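Local structure of catechol O-methyltransferase (Niastella koreensis, 7CVW) at residues F48-A53 and T72-R77; A58-E63 and N82-T87; L64-G69 and A96-N101; D134-D139 and P158-V163. The protein transfers a methyl group from S-adenosyl-L-methionine to a hydroxyl of catechol-like compounds, using magnesium and giving meta- and para-methylated products in equal proportion. One frame throughout, in Å; residues are numbered along the deposited sequence.

Interaction 1 of 4, residues F48-A53 and T72-R77; sequences FLQLLA and TIWMAR
Gln50 reaches from helix 43-55 to the backbone of Trp74 on helix 70-76, where its NE2 donates a hydrogen bond of 3.0 Å to Trp74 O. The amide gets there because CG stands anti to the backbone N (chi1 -175°) and the chain runs on extended. NE2 lies in the plane of the Trp74 carbonyl, on a lone pair, though the N-H points at it with a bend (148°). The Gln50 amide also meets the rim of the indole: CD is 3.8 Å from Trp74 CE3, in the ring plane, the two planes turned well apart. NE2 further touches Arg77 CB at 3.5 Å. A long polar side chain suits this partly exposed edge, where Arg77 sends its guanidinium away to a salt bridge with Asp21.

The two helices lie on the same face of the central sheet of this Rossmann-like methyltransferase, helix 70-76 being the crossover between strands 60-64 and 84-89. Their axes come within 8.0 Å at 29°, running in roughly the same direction. The closest atoms thus sit at the edge, while the buried apolar side is looser: Leu49 CB meets Met75 CG at 3.9 Å, and the small Ala53 brings CB only to 4.5 Å from Met75 O. Beneath them lie Met135 and Phe137 of strand 133-138, while Phe48 packs on Leu204, and Leu52 on Leu55, of the second subunit.

Interaction 2 of 4, residues A58-E63 and N82-T87; sequences AKNILE and NGRLIT
Glu63 and Thr87 sit side by side near the C-terminal ends of the parallel strands 60-64 and 84-89, which helix 70-76 joins into a beta-alpha-beta unit of the Rossmann-like fold. Between the strands the backbones exchange hydrogen bonds in the parallel pattern: Ile61 takes one from Ile86 N and gives one to Arg84 O (Ile61 N to Arg84 O 2.9 Å), and Glu63 N does likewise to Ile86 O.

Ile61 and Leu85 share the face covered by helices 43-55 and 70-76, Leu85 meeting Thr72 and Met75, and Ile61 meeting Ala53. Ile61 CG2 is 3.7 Å from Leu85 CD1; branched and bulky groups fill the layer between sheet and helices. Leu62 and Ile86 pack on the other face, more loosely, with Leu62 CD1 4.2 Å from Ile86 CG2. At the exposed start of the pair, the aliphatic chain of Lys59 crosses Asn82, its CE 3.8 Å from Asn82 O.

The Glu63 side chain runs alongside Thr87, both pointing the same way. Its CB lies 3.6 Å from Thr87 OG1; CG, anti to the backbone N (chi1 170°), passes Thr87 OG1 at 3.4 Å, and so does CD. At the tip the buried carboxylate is satisfied by hydroxyls: OE2 bonds Ser71 OG, a cofactor-binding residue, and OE1 also bonds Thr72 OG1. From the neighbouring strand, Thr87 OG1 donates to the anti lone pair of Glu63 OE1 over 2.6 Å.

Interaction 3 of 4, residues L64-G69 and A96-N101; sequences LGTLAG and AVAQKN. With SAH (S-adenosyl-L-homocysteine), chain E.
The cofactor-binding loop after the first strand of the class I methyltransferase fold, where Gly65 and Leu67 bind S-adenosyl-L-methionine, rests its far end on helix 92-104. Its turn from Thr66 to Gly69 is of type II', closed by Gly69 N to Thr66 O, and presents Ala68 O to Asn101. There Asn101 ND2 donates a nearly straight bond of 2.8 Å (173°) that arrives on a lone pair in the carbonyl plane, with the acceptor also in the plane of the Asn101 amide. Its CG is anti to the carbonyl carbon (chi1 -66°), which directs the amide at the loop. ND2 has a second partner in Ser30 OG, and OD1 bonds Arg104, so both ends of this buried amide are held.

Ala98 is the close apolar point: its methyl meets Thr66 CG2 at 3.6 Å and Leu67 O at 3.6 Å, and a small residue suits so near an approach. Ala68 CB touches Val97 CG1 at the looser margin, 4.2 Å apart.

On its other side the loop faces S-adenosylhomocysteine. Gly65 O accepts a bond of 3.0 Å from the amino N of SAH; Gly65, with backbone angles (phi 97°) that suit glycine, passes close to ribose O4'. Leu67 lays CB against SAH CB (3.6 Å) and brings CD1 beside O3'.

Thr66 OG1 is bonded to Thr87 OG1 of strand 84-89. Helix 22-34 covers Leu67, Ala68 and Val97, Ile113 of strand 111-115 lies against Ala98, and Gly69 is the N-cap of helix 70-76.

Interaction 4 of 4, residues D134-D139 and P158-V163; sequences DMIFID and PGTLIV. With MG (magnesium ion), chain C; SAH (S-adenosyl-L-homocysteine), chain E.
Strands 135-138 and 160-163 run parallel, 11° apart with their axes 4.7 Å from each other at closest, and Met135, Ile136 and Phe137 pair with Leu161, Ile162 and Val163. Backbone hydrogen bonds pass alternately across the gap, from Leu161 N giving to Asp134 O at the start to Ile138 N giving to Val163 O (2.8 Å) at the end. At the first end, where both chains turn a corner, a water donates to Asp134 O and Gly159 O.

Val163 fits against Phe137, its CG1 3.8 Å from Phe137 CD1. Met135, extended along its length, carries CE to 4.2 Å from Val163 CG2. This face, with Leu161, is covered by helices 43-55 and 70-76, and Leu161 reaches Leu55 of the second subunit. On the other face Ile138 CD1 meets Ile162 CG2 at 3.8 Å, under helix 145-154; the beta-branched residues suit extended strands there.

These are adjacent central strands of the Rossmann-like sheet, and the active site lies at their C-terminal ends. Asp139, just past its strand, has CG anti to the backbone N (chi1 -163°), which brings its carboxylate to the magnesium: OD1 binds at 2.4 Å, with OD2 a longer ligand, alongside Asp165, Asn166 and two waters. OD2 also accepts a hydrogen bond of 2.8 Å from the amino N of SAH. Asp139 CB lies over one face of the Phe137 ring, offset toward the rim, while Phe137 CE2 comes within 3.8 Å of SAH N.

All four contacts belong to one Rossmann-like domain. Interactions 2 and 4 share its sheet, their centres 11 Å apart, because strands 60-64 and 133-138 are neighbours there: Leu62 O accepts from Phe137 N. Interaction 1 lies on one face of that sheet, about 10 Å from interaction 2 and 12 Å from interaction 4, and Ala58 N probably bonds Ala53 O. Interactions 1, 2 and 3 interlock along the chain, their segments alternating, whereas interaction 4 follows them all. Interactions 3 and 4, about 19 Å apart between centres, both touch the bound S-adenosylhomocysteine, so that two contacts lying on opposite sides of the chain's centre supply residues to one cofactor, with the magnesium beside Asp139.

Interaction 1 of 4, residues F48-A53 and T72-R77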
# COMPACT_ATOMS: atom_id res chain seq x y z
N PHE A 48 -2.87 -2.95 -7.15
CA PHE A 48 -2.12 -2.76 -5.89
C PHE A 48 -1.50 -4.08 -5.43
O PHE A 48 -0.30 -4.12 -5.12
CB PHE A 48 -3.04 -2.14 -4.84
CG PHE A 48 -2.41 -1.94 -3.49
CD1 PHE A 48 -1.21 -1.26 -3.35
CD2 PHE A 48 -3.07 -2.34 -2.34
CE1 PHE A 48 -0.65 -1.03 -2.10
CE2 PHE A 48 -2.52 -2.07 -1.09
CZ PHE A 48 -1.30 -1.45 -0.97
N LEU A 49 -2.28 -5.17 -5.43
CA LEU A 49 -1.77 -6.51 -5.03
C LEU A 49 -0.61 -6.90 -5.96
O LEU A 49 0.38 -7.47 -5.48
CB LEU A 49 -2.91 -7.53 -5.08
CG LEU A 49 -3.99 -7.37 -4.00
CD1 LEU A 49 -5.05 -8.44 -4.15
CD2 LEU A 49 -3.40 -7.45 -2.58
N GLN A 50 -0.74 -6.61 -7.26
CA GLN A 50 0.32 -6.95 -8.23
C GLN A 50 1.58 -6.17 -7.88
O GLN A 50 2.68 -6.75 -7.90
CB GLN A 50 -0.16 -6.66 -9.65
CG GLN A 50 0.84 -7.11 -10.70
CD GLN A 50 0.27 -6.80 -12.07
OE1 GLN A 50 0.35 -5.65 -12.52
NE2 GLN A 50 -0.32 -7.79 -12.71
N LEU A 51 1.44 -4.89 -7.57
CA LEU A 51 2.61 -4.05 -7.22
C LEU A 51 3.26 -4.56 -5.94
O LEU A 51 4.48 -4.53 -5.84
CB LEU A 51 2.15 -2.60 -7.09
CG LEU A 51 1.76 -1.94 -8.41
CD1 LEU A 51 1.12 -0.59 -8.16
CD2 LEU A 51 2.95 -1.76 -9.33
N LEU A 52 2.48 -4.94 -4.96
CA LEU A 52 3.03 -5.47 -3.69
C LEU A 52 3.81 -6.75 -4.00
O LEU A 52 4.89 -6.93 -3.44
CB LEU A 52 1.90 -5.74 -2.69
CG LEU A 52 1.25 -4.50 -2.08
CD1 LEU A 52 0.05 -4.89 -1.24
CD2 LEU A 52 2.21 -3.68 -1.24
N ALA A 53 3.30 -7.62 -4.87
CA ALA A 53 4.00 -8.87 -5.23
C ALA A 53 5.35 -8.51 -5.90
O ALA A 53 6.35 -9.14 -5.59
CB ALA A 53 3.13 -9.71 -6.12
N THR A 72 -6.22 -13.66 -8.18
CA THR A 72 -5.19 -14.66 -8.53
C THR A 72 -4.45 -14.23 -9.80
O THR A 72 -3.20 -14.29 -9.85
CB THR A 72 -5.86 -16.02 -8.71
OG1 THR A 72 -6.88 -16.16 -7.70
CG2 THR A 72 -4.81 -17.11 -8.66
N ILE A 73 -5.19 -13.83 -10.82
CA ILE A 73 -4.57 -13.43 -12.12
C ILE A 73 -3.67 -12.20 -11.90
O ILE A 73 -2.56 -12.17 -12.43
CB ILE A 73 -5.65 -13.18 -13.17
CG1 ILE A 73 -6.31 -14.51 -13.55
CG2 ILE A 73 -5.09 -12.45 -14.38
CD1 ILE A 73 -7.64 -14.38 -14.26
N TRP A 74 -4.17 -11.16 -11.23
CA TRP A 74 -3.38 -9.94 -10.94
C TRP A 74 -2.06 -10.34 -10.25
O TRP A 74 -0.97 -9.92 -10.70
CB TRP A 74 -4.19 -8.99 -10.07
CG TRP A 74 -5.13 -8.09 -10.80
CD1 TRP A 74 -6.49 -8.13 -10.79
CD2 TRP A 74 -4.76 -6.97 -11.62
NE1 TRP A 74 -6.99 -7.10 -11.53
CE2 TRP A 74 -5.95 -6.37 -12.06
CE3 TRP A 74 -3.54 -6.41 -12.00
CZ2 TRP A 74 -5.96 -5.25 -12.88
CZ3 TRP A 74 -3.54 -5.32 -12.83
CH2 TRP A 74 -4.73 -4.72 -13.23
N MET A 75 -2.11 -11.13 -9.19
CA MET A 75 -0.86 -11.48 -8.46
C MET A 75 0.03 -12.42 -9.28
O MET A 75 1.24 -12.22 -9.28
CB MET A 75 -1.15 -12.09 -7.09
CG MET A 75 -1.79 -11.08 -6.17
SD MET A 75 -2.01 -11.74 -4.49
CE MET A 75 -3.33 -12.92 -4.77
N ALA A 76 -0.53 -13.44 -9.95
CA ALA A 76 0.31 -14.44 -10.66
C ALA A 76 1.07 -13.77 -11.81
O ALA A 76 2.20 -14.20 -12.14
CB ALA A 76 -0.57 -15.55 -11.18
N ARG A 77 0.52 -12.68 -12.36
CA ARG A 77 1.22 -11.94 -13.43
C ARG A 77 2.48 -11.23 -12.92
O ARG A 77 3.29 -10.83 -13.78
CB ARG A 77 0.25 -10.97 -14.10
CG ARG A 77 -0.65 -11.71 -15.08
CD ARG A 77 -1.75 -10.86 -15.63
NE ARG A 77 -2.43 -11.54 -16.70
CZ ARG A 77 -3.53 -11.10 -17.32
NH1 ARG A 77 -4.09 -9.96 -16.98
NH2 ARG A 77 -4.04 -11.81 -18.32

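Interaction 2 of 4, residues A58-E63 and N82-T87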
# COMPACT_ATOMS: atom_id res chain seq x y z
N ALA A 58 8.27 -11.49 -5.47
CA ALA A 58 7.62 -12.77 -5.14
C ALA A 58 7.93 -13.81 -6.22
O ALA A 58 7.79 -13.54 -7.42
CB ALA A 58 6.14 -12.58 -4.96
N LYS A 59 8.36 -14.98 -5.77
CA LYS A 59 8.49 -16.20 -6.59
C LYS A 59 7.45 -17.25 -6.15
O LYS A 59 7.13 -18.14 -6.95
CB LYS A 59 9.91 -16.75 -6.47
CG LYS A 59 10.12 -18.09 -7.18
CD LYS A 59 11.48 -18.73 -6.98
CE LYS A 59 11.54 -20.08 -7.66
NZ LYS A 59 12.83 -20.75 -7.38
N ASN A 60 6.98 -17.17 -4.90
CA ASN A 60 6.05 -18.15 -4.30
C ASN A 60 4.96 -17.38 -3.56
O ASN A 60 5.27 -16.67 -2.60
CB ASN A 60 6.78 -19.14 -3.39
CG ASN A 60 7.60 -20.12 -4.20
OD1 ASN A 60 7.05 -20.94 -4.94
ND2 ASN A 60 8.92 -20.01 -4.13
N ILE A 61 3.73 -17.51 -4.02
CA ILE A 61 2.59 -16.75 -3.45
C ILE A 61 1.54 -17.75 -2.98
O ILE A 61 1.32 -18.78 -3.68
CB ILE A 61 2.02 -15.72 -4.44
CG1 ILE A 61 3.06 -14.64 -4.79
CG2 ILE A 61 0.76 -15.10 -3.88
CD1 ILE A 61 2.61 -13.76 -5.90
N LEU A 62 0.94 -17.48 -1.83
CA LEU A 62 -0.20 -18.27 -1.29
C LEU A 62 -1.41 -17.37 -1.23
O LEU A 62 -1.30 -16.28 -0.66
CB LEU A 62 0.13 -18.82 0.10
CG LEU A 62 -0.97 -19.57 0.84
CD1 LEU A 62 -1.43 -20.82 0.11
CD2 LEU A 62 -0.47 -19.95 2.21
N GLU A 63 -2.55 -17.85 -1.72
CA GLU A 63 -3.83 -17.11 -1.61
C GLU A 63 -4.87 -18.00 -0.95
O GLU A 63 -4.96 -19.20 -1.28
CB GLU A 63 -4.30 -16.69 -2.99
CG GLU A 63 -5.71 -16.15 -3.03
CD GLU A 63 -6.09 -15.67 -4.42
OE1 GLU A 63 -6.25 -16.54 -5.32
OE2 GLU A 63 -6.20 -14.43 -4.62
N ASN A 82 9.31 -19.27 -13.55
CA ASN A 82 9.51 -20.45 -12.66
C ASN A 82 8.81 -20.23 -11.30
O ASN A 82 9.04 -21.05 -10.38
CB ASN A 82 10.99 -20.79 -12.45
CG ASN A 82 11.79 -19.74 -11.70
OD1 ASN A 82 11.36 -18.62 -11.50
ND2 ASN A 82 13.02 -20.09 -11.34
N GLY A 83 8.03 -19.15 -11.18
CA GLY A 83 7.32 -18.83 -9.93
C GLY A 83 6.03 -19.61 -9.82
O GLY A 83 5.57 -20.19 -10.82
N ARG A 84 5.43 -19.65 -8.63
CA ARG A 84 4.22 -20.45 -8.38
C ARG A 84 3.28 -19.67 -7.47
O ARG A 84 3.75 -18.94 -6.57
CB ARG A 84 4.60 -21.79 -7.73
CG ARG A 84 5.42 -22.71 -8.62
CD ARG A 84 4.64 -23.23 -9.82
NE ARG A 84 5.45 -24.09 -10.68
CZ ARG A 84 6.17 -23.70 -11.74
NH1 ARG A 84 6.20 -22.44 -12.13
NH2 ARG A 84 6.85 -24.61 -12.42
N LEU A 85 1.99 -19.82 -7.72
CA LEU A 85 0.95 -19.34 -6.79
C LEU A 85 0.04 -20.52 -6.45
O LEU A 85 -0.49 -21.19 -7.34
CB LEU A 85 0.19 -18.18 -7.45
CG LEU A 85 -0.77 -17.42 -6.55
CD1 LEU A 85 -0.97 -16.01 -7.06
CD2 LEU A 85 -2.10 -18.13 -6.43
N ILE A 86 -0.11 -20.78 -5.17
CA ILE A 86 -1.06 -21.81 -4.66
C ILE A 86 -2.28 -21.06 -4.10
O ILE A 86 -2.09 -20.13 -3.33
CB ILE A 86 -0.38 -22.67 -3.59
CG1 ILE A 86 0.85 -23.40 -4.17
CG2 ILE A 86 -1.39 -23.63 -3.00
CD1 ILE A 86 1.66 -24.16 -3.13
N THR A 87 -3.48 -21.39 -4.56
CA THR A 87 -4.71 -20.70 -4.08
C THR A 87 -5.66 -21.76 -3.54
O THR A 87 -5.77 -22.84 -4.18
CB THR A 87 -5.27 -19.80 -5.18
OG1 THR A 87 -6.38 -19.05 -4.67
CG2 THR A 87 -5.67 -20.57 -6.41

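Interaction 3 of 4, residues L64-G69 and A96-N101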
# COMPACT_ATOMS: atom_id res chain seq x y z
N LEU A 64 -5.63 -17.44 -0.02
CA LEU A 64 -6.79 -18.14 0.58
C LEU A 64 -8.03 -17.45 0.02
O LEU A 64 -8.19 -16.25 0.27
CB LEU A 64 -6.77 -18.00 2.10
CG LEU A 64 -5.82 -18.89 2.88
CD1 LEU A 64 -4.43 -18.89 2.32
CD2 LEU A 64 -5.79 -18.49 4.34
N GLY A 65 -8.84 -18.20 -0.69
CA GLY A 65 -10.08 -17.67 -1.25
C GLY A 65 -9.88 -17.27 -2.69
O GLY A 65 -9.46 -16.13 -2.96
N THR A 66 -10.21 -18.15 -3.63
CA THR A 66 -9.95 -17.92 -5.07
C THR A 66 -11.13 -17.21 -5.74
O THR A 66 -10.89 -16.31 -6.59
CB THR A 66 -9.69 -19.27 -5.74
OG1 THR A 66 -8.85 -20.07 -4.92
CG2 THR A 66 -9.10 -19.10 -7.12
N LEU A 67 -12.34 -17.62 -5.40
CA LEU A 67 -13.55 -17.17 -6.14
C LEU A 67 -13.37 -17.54 -7.62
O LEU A 67 -13.26 -18.70 -7.88
CB LEU A 67 -13.85 -15.69 -5.89
CG LEU A 67 -15.23 -15.23 -6.37
CD1 LEU A 67 -16.33 -15.86 -5.54
CD2 LEU A 67 -15.31 -13.72 -6.25
N ALA A 68 -13.36 -16.56 -8.52
CA ALA A 68 -13.20 -16.83 -9.97
C ALA A 68 -11.74 -16.62 -10.41
O ALA A 68 -11.47 -16.66 -11.60
CB ALA A 68 -14.17 -15.95 -10.73
N GLY A 69 -10.83 -16.35 -9.47
CA GLY A 69 -9.41 -16.20 -9.79
C GLY A 69 -9.04 -14.79 -10.23
O GLY A 69 -7.95 -14.64 -10.80
N ALA A 96 -13.64 -24.76 -10.09
CA ALA A 96 -13.73 -25.16 -11.52
C ALA A 96 -13.79 -23.90 -12.39
O ALA A 96 -13.17 -23.87 -13.49
CB ALA A 96 -14.93 -26.04 -11.78
N VAL A 97 -14.54 -22.89 -11.96
CA VAL A 97 -14.66 -21.61 -12.69
C VAL A 97 -13.31 -20.91 -12.69
O VAL A 97 -12.87 -20.47 -13.79
CB VAL A 97 -15.77 -20.73 -12.11
CG1 VAL A 97 -15.73 -19.33 -12.70
CG2 VAL A 97 -17.10 -21.40 -12.33
N ALA A 98 -12.65 -20.82 -11.53
CA ALA A 98 -11.32 -20.21 -11.45
C ALA A 98 -10.37 -20.96 -12.38
O ALA A 98 -9.51 -20.32 -13.03
CB ALA A 98 -10.85 -20.20 -10.03
N GLN A 99 -10.44 -22.29 -12.44
CA GLN A 99 -9.46 -23.06 -13.25
C GLN A 99 -9.61 -22.66 -14.73
O GLN A 99 -8.59 -22.43 -15.39
CB GLN A 99 -9.65 -24.56 -13.09
CG GLN A 99 -8.61 -25.34 -13.87
CD GLN A 99 -7.24 -25.24 -13.24
OE1 GLN A 99 -7.07 -25.63 -12.09
NE2 GLN A 99 -6.28 -24.67 -13.95
N LYS A 100 -10.85 -22.54 -15.21
CA LYS A 100 -11.11 -22.13 -16.61
C LYS A 100 -10.53 -20.73 -16.83
O LYS A 100 -9.94 -20.47 -17.90
CB LYS A 100 -12.61 -22.14 -16.91
CG LYS A 100 -12.97 -21.85 -18.36
CD LYS A 100 -14.44 -22.07 -18.66
CE LYS A 100 -15.00 -21.07 -19.64
NZ LYS A 100 -16.05 -21.66 -20.50
N ASN A 101 -10.70 -19.83 -15.86
CA ASN A 101 -10.27 -18.42 -16.00
C ASN A 101 -8.73 -18.34 -15.99
O ASN A 101 -8.15 -17.52 -16.75
CB ASN A 101 -10.91 -17.57 -14.90
CG ASN A 101 -12.41 -17.47 -15.02
OD1 ASN A 101 -12.99 -17.65 -16.10
ND2 ASN A 101 -13.06 -17.11 -13.92
N SAH E . -9.75 -13.26 -3.60
CA SAH E . -10.93 -13.34 -4.49
CB SAH E . -12.23 -13.29 -3.67
CG SAH E . -12.37 -14.39 -2.67
SD SAH E . -14.14 -14.36 -2.16
C SAH E . -10.83 -12.16 -5.45
O SAH E . -10.99 -12.36 -6.60
OXT SAH E . -10.62 -11.11 -4.95
C5' SAH E . -14.10 -15.58 -0.81
C4' SAH E . -13.87 -16.97 -1.32
O4' SAH E . -13.53 -17.78 -0.19
C3' SAH E . -15.08 -17.67 -1.98
O3' SAH E . -14.78 -18.20 -3.26
C2' SAH E . -15.44 -18.80 -1.00
O2' SAH E . -15.98 -19.93 -1.61
C1' SAH E . -14.07 -19.05 -0.38
N9 SAH E . -14.10 -19.75 0.88
C8 SAH E . -15.09 -19.75 1.82
N7 SAH E . -14.82 -20.51 2.84
C5 SAH E . -13.59 -21.06 2.56
C6 SAH E . -12.75 -21.95 3.26
N6 SAH E . -13.06 -22.49 4.42
N1 SAH E . -11.59 -22.29 2.69
C2 SAH E . -11.28 -21.75 1.51
N3 SAH E . -11.99 -20.92 0.76
C4 SAH E . -13.13 -20.59 1.35

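Interaction 4 of 4, residues D134-D139 and P158-V163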
# COMPACT_ATOMS: atom_id res chain seq x y z
N ASP A 134 6.60 -15.74 -0.27
CA ASP A 134 7.09 -14.34 -0.27
C ASP A 134 5.92 -13.42 0.05
O ASP A 134 6.15 -12.35 0.64
CB ASP A 134 7.70 -14.02 -1.62
CG ASP A 134 8.85 -14.93 -1.97
OD1 ASP A 134 9.79 -14.96 -1.16
OD2 ASP A 134 8.76 -15.69 -2.97
N MET A 135 4.71 -13.80 -0.38
CA MET A 135 3.48 -13.01 -0.18
C MET A 135 2.31 -13.96 0.06
O MET A 135 2.26 -15.02 -0.59
CB MET A 135 3.20 -12.11 -1.38
CG MET A 135 1.99 -11.24 -1.20
SD MET A 135 1.89 -10.07 -2.57
CE MET A 135 0.26 -9.37 -2.38
N ILE A 136 1.44 -13.60 1.00
CA ILE A 136 0.26 -14.41 1.37
C ILE A 136 -0.93 -13.48 1.37
O ILE A 136 -0.85 -12.42 2.05
CB ILE A 136 0.45 -15.13 2.72
CG1 ILE A 136 1.72 -15.98 2.70
CG2 ILE A 136 -0.78 -15.96 3.06
CD1 ILE A 136 2.04 -16.68 3.98
N PHE A 137 -1.98 -13.84 0.63
CA PHE A 137 -3.23 -13.05 0.56
C PHE A 137 -4.33 -13.86 1.24
O PHE A 137 -4.72 -14.90 0.72
CB PHE A 137 -3.56 -12.66 -0.88
CG PHE A 137 -4.78 -11.79 -1.05
CD1 PHE A 137 -4.94 -10.65 -0.27
CD2 PHE A 137 -5.75 -12.07 -2.00
CE1 PHE A 137 -6.05 -9.84 -0.43
CE2 PHE A 137 -6.86 -11.25 -2.16
CZ PHE A 137 -7.00 -10.13 -1.39
N ILE A 138 -4.79 -13.38 2.38
CA ILE A 138 -5.89 -14.00 3.17
C ILE A 138 -7.21 -13.34 2.75
O ILE A 138 -7.41 -12.14 3.03
CB ILE A 138 -5.65 -13.84 4.66
CG1 ILE A 138 -4.31 -14.45 5.06
CG2 ILE A 138 -6.82 -14.45 5.43
CD1 ILE A 138 -3.98 -14.29 6.53
N ASP A 139 -8.06 -14.10 2.08
CA ASP A 139 -9.31 -13.52 1.53
C ASP A 139 -10.38 -14.60 1.41
O ASP A 139 -11.16 -14.54 0.47
CB ASP A 139 -9.05 -12.81 0.20
CG ASP A 139 -10.19 -11.88 -0.15
OD1 ASP A 139 -10.88 -11.41 0.83
OD2 ASP A 139 -10.40 -11.64 -1.39
N PRO A 158 11.34 -14.43 7.19
CA PRO A 158 11.55 -13.02 7.48
C PRO A 158 11.37 -12.18 6.21
O PRO A 158 11.96 -12.52 5.18
CB PRO A 158 13.00 -13.01 8.00
CG PRO A 158 13.15 -14.38 8.61
CD PRO A 158 12.47 -15.29 7.61
N GLY A 159 10.50 -11.17 6.27
CA GLY A 159 10.22 -10.27 5.14
C GLY A 159 8.98 -10.65 4.35
O GLY A 159 8.59 -9.88 3.46
N THR A 160 8.38 -11.80 4.61
CA THR A 160 7.11 -12.18 3.95
C THR A 160 6.08 -11.08 4.22
O THR A 160 5.97 -10.61 5.36
CB THR A 160 6.57 -13.51 4.48
OG1 THR A 160 7.43 -14.57 4.05
CG2 THR A 160 5.15 -13.75 4.02
N LEU A 161 5.31 -10.73 3.19
CA LEU A 161 4.19 -9.79 3.27
C LEU A 161 2.92 -10.62 3.37
O LEU A 161 2.68 -11.44 2.45
CB LEU A 161 4.15 -8.91 2.02
CG LEU A 161 2.93 -8.01 1.91
CD1 LEU A 161 2.91 -6.98 3.02
CD2 LEU A 161 2.91 -7.34 0.54
N ILE A 162 2.12 -10.35 4.40
CA ILE A 162 0.79 -10.97 4.58
C ILE A 162 -0.23 -9.85 4.45
O ILE A 162 -0.10 -8.82 5.13
CB ILE A 162 0.65 -11.71 5.92
CG1 ILE A 162 1.76 -12.74 6.09
CG2 ILE A 162 -0.73 -12.35 6.00
CD1 ILE A 162 1.92 -13.26 7.49
N VAL A 163 -1.17 -10.03 3.54
CA VAL A 163 -2.27 -9.07 3.26
C VAL A 163 -3.57 -9.77 3.60
O VAL A 163 -3.74 -10.93 3.18
CB VAL A 163 -2.25 -8.63 1.79
CG1 VAL A 163 -3.38 -7.66 1.49
CG2 VAL A 163 -0.92 -8.05 1.41
MG MG C . -12.21 -9.92 -0.46
N SAH E . -9.75 -13.26 -3.60
CA SAH E . -10.93 -13.34 -4.49
CB SAH E . -12.23 -13.29 -3.67
CG SAH E . -12.37 -14.39 -2.67
SD SAH E . -14.14 -14.36 -2.16
C SAH E . -10.83 -12.16 -5.45
O SAH E . -10.99 -12.36 -6.60
OXT SAH E . -10.62 -11.11 -4.95
C5' SAH E . -14.10 -15.58 -0.81
C4' SAH E . -13.87 -16.97 -1.32
O4' SAH E . -13.53 -17.78 -0.19
C3' SAH E . -15.08 -17.67 -1.98
O3' SAH E . -14.78 -18.20 -3.26
C2' SAH E . -15.44 -18.80 -1.00
O2' SAH E . -15.98 -19.93 -1.61
C1' SAH E . -14.07 -19.05 -0.38
N9 SAH E . -14.10 -19.75 0.88
C8 SAH E . -15.09 -19.75 1.82
N7 SAH E . -14.82 -20.51 2.84
C5 SAH E . -13.59 -21.06 2.56
C6 SAH E . -12.75 -21.95 3.26
N6 SAH E . -13.06 -22.49 4.42
N1 SAH E . -11.59 -22.29 2.69
C2 SAH E . -11.28 -21.75 1.51
N3 SAH E . -11.99 -20.92 0.76
C4 SAH E . -13.13 -20.59 1.35
O HOH W 1 8.38 -10.64 0.86
O HOH W 2 -12.27 -9.75 -2.84
O HOH W 3 -13.82 -11.80 -0.07